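Local atomic coordinates of protein yhhW (Escherichia coli, PDB entry 1TQ5), a protein that catalyses the metal-dependent cleavage of quercetin by dioxygen in vitro, releasing carbon monoxide, although its physiological role is unknown. Residues I185-G190 with S221-F226. Sequence-based numbering, arbitrary orientation.
Sequences IQVVKG and SEVLLF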
ATOM      1  N   ILE A 185      -5.758   7.809   1.228  1.00 17.94           N
ATOM      2  CA  ILE A 185      -4.501   8.420   0.872  1.00 15.50           C
ATOM      3  C   ILE A 185      -3.520   8.140   1.994  1.00 12.92           C
ATOM      4  O   ILE A 185      -3.776   8.463   3.160  1.00 12.08           O
ATOM      5  CB  ILE A 185      -4.639   9.934   0.680  1.00 19.07           C
ATOM      6  CG1 ILE A 185      -5.523  10.210  -0.542  1.00 19.68           C
ATOM      7  CG2 ILE A 185      -3.251  10.559   0.526  1.00 17.54           C
ATOM      8  CD1 ILE A 185      -5.765  11.669  -0.814  1.00 32.59           C
ATOM      9  N   GLN A 186      -2.401   7.526   1.628  1.00 13.98           N
ATOM     10  CA  GLN A 186      -1.346   7.199   2.573  1.00 15.47           C
ATOM     11  C   GLN A 186      -0.155   8.083   2.215  1.00 15.31           C
ATOM     12  O   GLN A 186       0.349   8.025   1.087  1.00 16.12           O
ATOM     13  CB  GLN A 186      -0.946   5.731   2.426  1.00 13.07           C
ATOM     14  CG  GLN A 186       0.055   5.235   3.476  1.00 16.68           C
ATOM     15  CD  GLN A 186      -0.488   5.328   4.890  1.00 18.26           C
ATOM     16  OE1 GLN A 186      -1.705   5.305   5.109  1.00 17.10           O
ATOM     17  NE2 GLN A 186       0.414   5.427   5.863  1.00 15.27           N
ATOM     18  N   VAL A 187       0.280   8.912   3.160  1.00 16.70           N
ATOM     19  CA  VAL A 187       1.416   9.781   2.906  1.00 18.60           C
ATOM     20  C   VAL A 187       2.704   8.987   3.148  1.00 17.34           C
ATOM     21  O   VAL A 187       3.028   8.638   4.285  1.00 20.48           O
ATOM     22  CB  VAL A 187       1.408  11.018   3.826  1.00 17.35           C
ATOM     23  CG1 VAL A 187       2.554  11.960   3.434  1.00 21.70           C
ATOM     24  CG2 VAL A 187       0.068  11.753   3.719  1.00 18.84           C
ATOM     25  N   VAL A 188       3.421   8.680   2.072  1.00 19.57           N
ATOM     26  CA  VAL A 188       4.673   7.951   2.200  1.00 22.10           C
ATOM     27  C   VAL A 188       5.690   8.877   2.861  1.00 22.05           C
ATOM     28  O   VAL A 188       6.450   8.465   3.743  1.00 21.89           O
ATOM     29  CB  VAL A 188       5.190   7.499   0.825  1.00 24.13           C
ATOM     30  CG1 VAL A 188       6.534   6.791   0.973  1.00 28.03           C
ATOM     31  CG2 VAL A 188       4.170   6.580   0.175  1.00 26.84           C
ATOM     32  N   LYS A 189       5.694  10.138   2.447  1.00 25.64           N
ATOM     33  CA  LYS A 189       6.612  11.108   3.031  1.00 26.25           C
ATOM     34  C   LYS A 189       6.227  12.531   2.659  1.00 26.02           C
ATOM     35  O   LYS A 189       5.630  12.768   1.616  1.00 25.48           O
ATOM     36  CB  LYS A 189       8.048  10.829   2.580  1.00 31.45           C
ATOM     37  CG  LYS A 189       8.318  11.078   1.100  1.00 36.19           C
ATOM     38  CD  LYS A 189       9.811  10.947   0.794  1.00 45.23           C
ATOM     39  CE  LYS A 189      10.631  11.943   1.613  1.00 52.25           C
ATOM     40  NZ  LYS A 189      12.101  11.798   1.416  1.00 53.96           N
ATOM     41  N   GLY A 190       6.567  13.476   3.526  1.00 27.08           N
ATOM     42  CA  GLY A 190       6.255  14.863   3.254  1.00 26.65           C
ATOM     43  C   GLY A 190       5.101  15.387   4.082  1.00 26.78           C
ATOM     44  O   GLY A 190       4.647  14.734   5.018  1.00 27.49           O
ATOM     45  N   SER A 221       6.488  16.050  -1.405  1.00 27.16           N
ATOM     46  CA  SER A 221       5.855  14.885  -0.813  1.00 28.28           C
ATOM     47  C   SER A 221       5.574  13.785  -1.817  1.00 26.91           C
ATOM     48  O   SER A 221       5.811  13.931  -3.018  1.00 26.31           O
ATOM     49  CB  SER A 221       4.530  15.299  -0.165  1.00 27.69           C
ATOM     50  OG  SER A 221       4.702  16.403   0.706  1.00 30.37           O
ATOM     51  N   GLU A 222       5.064  12.674  -1.298  1.00 24.45           N
ATOM     52  CA  GLU A 222       4.671  11.541  -2.121  1.00 23.62           C
ATOM     53  C   GLU A 222       3.562  10.827  -1.371  1.00 21.92           C
ATOM     54  O   GLU A 222       3.690  10.549  -0.179  1.00 21.51           O
ATOM     55  CB  GLU A 222       5.835  10.580  -2.356  1.00 24.97           C
ATOM     56  CG  GLU A 222       5.441   9.367  -3.198  1.00 29.57           C
ATOM     57  CD  GLU A 222       6.611   8.449  -3.497  1.00 42.45           C
ATOM     58  OE1 GLU A 222       7.603   8.929  -4.092  1.00 48.89           O
ATOM     59  OE2 GLU A 222       6.540   7.249  -3.142  1.00 39.33           O
ATOM     60  N   VAL A 223       2.461  10.566  -2.064  1.00 22.76           N
ATOM     61  CA  VAL A 223       1.339   9.868  -1.462  1.00 21.57           C
ATOM     62  C   VAL A 223       0.874   8.761  -2.378  1.00 21.07           C
ATOM     63  O   VAL A 223       1.107   8.791  -3.590  1.00 19.38           O
ATOM     64  CB  VAL A 223       0.126  10.801  -1.209  1.00 23.92           C
ATOM     65  CG1 VAL A 223       0.511  11.920  -0.258  1.00 22.13           C
ATOM     66  CG2 VAL A 223      -0.386  11.362  -2.532  1.00 27.32           C
ATOM     67  N   LEU A 224       0.232   7.771  -1.772  1.00 21.15           N
ATOM     68  CA  LEU A 224      -0.336   6.653  -2.498  1.00 20.77           C
ATOM     69  C   LEU A 224      -1.825   6.945  -2.439  1.00 20.83           C
ATOM     70  O   LEU A 224      -2.373   7.176  -1.357  1.00 19.40           O
ATOM     71  CB  LEU A 224      -0.039   5.329  -1.789  1.00 20.86           C
ATOM     72  CG  LEU A 224       1.433   4.922  -1.638  1.00 20.98           C
ATOM     73  CD1 LEU A 224       1.513   3.584  -0.939  1.00 27.18           C
ATOM     74  CD2 LEU A 224       2.095   4.838  -3.013  1.00 24.29           C
ATOM     75  N   LEU A 225      -2.475   6.968  -3.597  1.00 18.44           N
ATOM     76  CA  LEU A 225      -3.897   7.245  -3.628  1.00 19.85           C
ATOM     77  C   LEU A 225      -4.643   6.014  -4.097  1.00 17.94           C
ATOM     78  O   LEU A 225      -4.498   5.574  -5.241  1.00 20.35           O
ATOM     79  CB  LEU A 225      -4.201   8.439  -4.542  1.00 18.43           C
ATOM     80  CG  LEU A 225      -5.644   8.964  -4.470  1.00 22.97           C
ATOM     81  CD1 LEU A 225      -5.671  10.464  -4.737  1.00 30.31           C
ATOM     82  CD2 LEU A 225      -6.517   8.215  -5.468  1.00 29.25           C
ATOM     83  N   PHE A 226      -5.423   5.448  -3.182  1.00 20.38           N
ATOM     84  CA  PHE A 226      -6.217   4.259  -3.453  1.00 19.21           C
ATOM     85  C   PHE A 226      -7.630   4.671  -3.835  1.00 21.62           C
ATOM     86  O   PHE A 226      -8.334   5.246  -3.010  1.00 22.16           O
ATOM     87  CB  PHE A 226      -6.302   3.392  -2.197  1.00 17.35           C
ATOM     88  CG  PHE A 226      -4.991   2.812  -1.756  1.00 20.89           C
ATOM     89  CD1 PHE A 226      -4.587   1.556  -2.197  1.00 22.79           C
ATOM     90  CD2 PHE A 226      -4.179   3.501  -0.861  1.00 21.24           C
ATOM     91  CE1 PHE A 226      -3.394   0.994  -1.745  1.00 27.83           C
ATOM     92  CE2 PHE A 226      -2.991   2.954  -0.402  1.00 17.86           C
ATOM     93  CZ  PHE A 226      -2.596   1.693  -0.845  1.00 25.76           C
TER
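V188 and K189 both face E222 across an antiparallel strand pair, which identifies a classic beta bulge in the C-terminal cupin domain of this pirin-family bicupin. Before the bulge, Q186 and L224 form a hydrogen-bonded pair: Q186 N donates to L224 O at 3.0 Å, and L224 N to Q186 O with an N-H...O angle of 167°. At the bulge E222 O accepts twice, from V188 N at 2.9 Å and from K189 N in a weak bond; beyond it, E222 N returns to K189 O at 3.0 Å, so the ladder continues one residue out of step.

I185 lies with V187, V223 and L225 on the face covered by V192, I194, I213 and I215 of the facing sheet, with W165 of the adjacent strand alongside V223 and L225. Its CB sits 4.1 Å from L224 O. CG2, anti to the backbone N, meets CB of V223 at 3.8 Å. The other branch diverges: CG1 stands beside CG of L225, and CD1, carried outward by an extended chain (chi2 178°), ends at CD1 of the same leucine. An alanine at I185 keeps CB but lacks CG1, CG2 and CD1, and would probably open a gap beside V223 and L225, which lose these contacts.

At the corner the chain makes at V188, this side chain points toward the opposite strand and runs beside that of E222, in the same direction; both valine methyls lie near OE2 of E222. That carboxylate oxygen is hydrogen-bonded to the hydroxyl of Y67, a residue of the N-terminal pirin domain, so the bulge lies where the two cupin domains meet. V188 CG2, anti to its own carbonyl carbon, reaches across to L224, touching CG at 3.7 Å and lying 4.2 Å from both CD1 and CD2.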